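PDB 4YZR: polyketide biosynthesis cytochrome P450 PksS from Bacillus subtilis, which acts on dihydrobacillaene, as a haem-dependent cytochrome P450 monooxygenase, in the biosynthesis of the polyketide antibiotic bacillaene. Local coordinates for residues I47-D52 with D323-E328. Residues are numbered along the deposited sequence; the frame is centred on the assembly and turned at random.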
loop_
_atom_site.group_PDB
_atom_site.type_symbol
_atom_site.label_atom_id
_atom_site.label_comp_id
_atom_site.label_asym_id
_atom_site.label_seq_id
_atom_site.Cartn_x
_atom_site.Cartn_y
_atom_site.Cartn_z
ATOM N N ILE A 47 -16.096 4.479 -8.889
ATOM C CA ILE A 47 -16.967 3.440 -8.382
ATOM C C ILE A 47 -16.838 3.386 -6.887
ATOM O O ILE A 47 -15.700 3.130 -6.387
ATOM C CB ILE A 47 -16.542 2.087 -9.030
ATOM C CG1 ILE A 47 -16.359 2.201 -10.540
ATOM C CG2 ILE A 47 -17.558 0.966 -8.662
ATOM C CD1 ILE A 47 -17.569 2.633 -11.325
ATOM N N THR A 48 -17.862 3.748 -6.117
ATOM C CA THR A 48 -17.765 3.893 -4.690
ATOM C C THR A 48 -18.441 2.935 -3.805
ATOM O O THR A 48 -18.176 2.879 -2.616
ATOM C CB THR A 48 -18.094 5.318 -4.264
ATOM O OG1 THR A 48 -19.255 5.723 -5.033
ATOM C CG2 THR A 48 -16.956 6.238 -4.631
ATOM N N ARG A 49 -19.441 2.178 -4.349
ATOM C CA ARG A 49 -20.056 1.135 -3.549
ATOM C C ARG A 49 -19.312 -0.193 -3.530
ATOM O O ARG A 49 -18.673 -0.523 -4.509
ATOM C CB ARG A 49 -21.441 0.799 -4.102
ATOM C CG ARG A 49 -22.500 1.898 -3.841
ATOM C CD ARG A 49 -23.745 1.615 -4.743
ATOM N NE ARG A 49 -24.331 0.291 -4.457
ATOM C CZ ARG A 49 -25.347 0.064 -3.644
ATOM N NH1 ARG A 49 -25.758 -1.180 -3.429
ATOM N NH2 ARG A 49 -25.940 1.051 -2.956
ATOM N N TYR A 50 -19.453 -0.951 -2.460
ATOM C CA TYR A 50 -18.748 -2.222 -2.342
ATOM C C TYR A 50 -19.208 -3.196 -3.426
ATOM O O TYR A 50 -18.424 -3.874 -4.067
ATOM C CB TYR A 50 -18.981 -2.810 -0.965
ATOM C CG TYR A 50 -18.215 -4.044 -0.633
ATOM C CD1 TYR A 50 -18.604 -5.317 -1.017
ATOM C CD2 TYR A 50 -17.076 -3.962 0.190
ATOM C CE1 TYR A 50 -17.943 -6.442 -0.626
ATOM C CE2 TYR A 50 -16.401 -5.111 0.596
ATOM C CZ TYR A 50 -16.849 -6.350 0.193
ATOM O OH TYR A 50 -16.229 -7.506 0.636
ATOM N N ASP A 51 -20.523 -3.326 -3.649
ATOM C CA ASP A 51 -20.970 -4.283 -4.623
ATOM C C ASP A 51 -20.520 -3.930 -5.988
ATOM O O ASP A 51 -20.066 -4.829 -6.755
ATOM C CB ASP A 51 -22.550 -4.430 -4.595
ATOM C CG ASP A 51 -23.320 -3.198 -4.869
ATOM O OD1 ASP A 51 -22.874 -2.046 -4.827
ATOM O OD2 ASP A 51 -24.574 -3.269 -5.164
ATOM N N ASP A 52 -20.537 -2.660 -6.339
ATOM C CA ASP A 52 -20.069 -2.286 -7.676
ATOM C C ASP A 52 -18.538 -2.392 -7.842
ATOM O O ASP A 52 -18.014 -2.811 -8.877
ATOM C CB ASP A 52 -20.466 -0.868 -8.059
ATOM C CG ASP A 52 -21.994 -0.657 -8.066
ATOM O OD1 ASP A 52 -22.693 -1.606 -8.523
ATOM O OD2 ASP A 52 -22.498 0.391 -7.670
ATOM N N ASP A 323 -19.172 0.728 3.378
ATOM C CA ASP A 323 -20.529 0.567 2.785
ATOM C C ASP A 323 -21.398 -0.137 3.764
ATOM O O ASP A 323 -21.169 -1.248 4.172
ATOM C CB ASP A 323 -20.339 -0.221 1.500
ATOM C CG ASP A 323 -21.522 -0.301 0.623
ATOM O OD1 ASP A 323 -22.678 -0.400 1.228
ATOM O OD2 ASP A 323 -21.460 -0.264 -0.571
ATOM N N PRO A 324 -22.560 0.501 4.158
ATOM C CA PRO A 324 -23.405 -0.154 5.123
ATOM C C PRO A 324 -24.177 -1.351 4.646
ATOM O O PRO A 324 -24.669 -2.092 5.514
ATOM C CB PRO A 324 -24.428 0.988 5.512
ATOM C CG PRO A 324 -24.460 1.830 4.412
ATOM C CD PRO A 324 -23.016 1.840 3.807
ATOM N N ASN A 325 -24.169 -1.661 3.379
ATOM C CA ASN A 325 -24.675 -2.941 2.894
ATOM C C ASN A 325 -23.800 -4.115 3.242
ATOM O O ASN A 325 -24.192 -5.284 3.232
ATOM C CB ASN A 325 -24.848 -2.882 1.460
ATOM C CG ASN A 325 -25.869 -1.892 1.051
ATOM O OD1 ASN A 325 -27.075 -2.170 1.261
ATOM N ND2 ASN A 325 -25.494 -0.747 0.555
ATOM N N PHE A 326 -22.497 -3.809 3.572
ATOM C CA PHE A 326 -21.563 -4.836 3.875
ATOM C C PHE A 326 -20.901 -4.788 5.222
ATOM O O PHE A 326 -20.267 -5.786 5.646
ATOM C CB PHE A 326 -20.468 -4.891 2.741
ATOM C CG PHE A 326 -21.020 -5.412 1.458
ATOM C CD1 PHE A 326 -21.672 -4.579 0.572
ATOM C CD2 PHE A 326 -21.009 -6.787 1.161
ATOM C CE1 PHE A 326 -22.195 -5.047 -0.599
ATOM C CE2 PHE A 326 -21.550 -7.249 -0.010
ATOM C CZ PHE A 326 -22.150 -6.388 -0.872
ATOM N N PHE A 327 -21.008 -3.671 5.930
ATOM C CA PHE A 327 -20.427 -3.471 7.204
ATOM C C PHE A 327 -21.457 -2.795 8.125
ATOM O O PHE A 327 -21.978 -1.752 7.816
ATOM C CB PHE A 327 -19.148 -2.589 7.148
ATOM C CG PHE A 327 -18.067 -3.097 6.218
ATOM C CD1 PHE A 327 -17.179 -4.015 6.667
ATOM C CD2 PHE A 327 -18.069 -2.797 4.871
ATOM C CE1 PHE A 327 -16.186 -4.518 5.842
ATOM C CE2 PHE A 327 -17.112 -3.309 4.001
ATOM C CZ PHE A 327 -16.221 -4.179 4.523
ATOM N N GLU A 328 -21.522 -3.338 9.330
ATOM C CA GLU A 328 -22.391 -2.722 10.333
ATOM C C GLU A 328 -21.732 -1.542 10.982
ATOM O O GLU A 328 -20.561 -1.612 11.319
ATOM C CB GLU A 328 -22.716 -3.765 11.390
ATOM C CG GLU A 328 -23.564 -3.311 12.580
ATOM C CD GLU A 328 -23.561 -4.375 13.671
ATOM O OE1 GLU A 328 -23.500 -5.569 13.306
ATOM O OE2 GLU A 328 -23.607 -4.031 14.877
HETATM O O HOH W 1 -22.957 -2.057 -1.892
#
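Tyr50, in the first turn of helix 50-58, and Asp323, in the loop after helix 317-320, illustrate how a remote carboxylate can receive a helix N-terminus while aromatic rings pack beside it. Asp323 OD2 accepts from Tyr50 N at 2.8 Å, nearly straight (167°), on its anti side. A water links the same oxygen to Asp51 N; the helix start would probably favour the charged carboxylate. Asp323 OD1 faces its own loop, taking Asn325 N in an Asx turn and Asn325 ND2 on its syn lone pair; together with the bond at OD2, these help fix the carboxylate's rotation.

Followed outward, Tyr50 CB lies 3.6 Å from both Phe326 CD1 and Asp323 OD2. Tyr50 CG stands anti to the backbone N (chi1 -174°), 3.7 Å from Phe326 CD1, and the two side chains cross at about a right angle. Tyr50 CD1 sits over the centre of the Phe326 ring, 3.5 Å from Phe326 CG. Tyr50 CE1 lies 3.6 Å from Phe326 CD2. The pair is an offset stack with planes at 26°, while Phe326 CB rests over the centre of the tyrosine face. Tyr50 CD2 and Tyr50 CE2 both meet Phe327 CE2 at 3.9 Å, CD2 near the plane of that ring. At the tip, OH hydrogen-bonds Arg341 O.

Arg49, the N-cap residue, holds Asp51 side-on through NE and NH1. Asp52 makes a salt bridge to Lys303, and Arg25 of helix 17-27 touches Arg49 and Asp323. Strand 42-47, bonded through Ile47 to Phe314 of strand 312-315, leads into helix 50-58, whose first turn packs on the loop before helix 355-372.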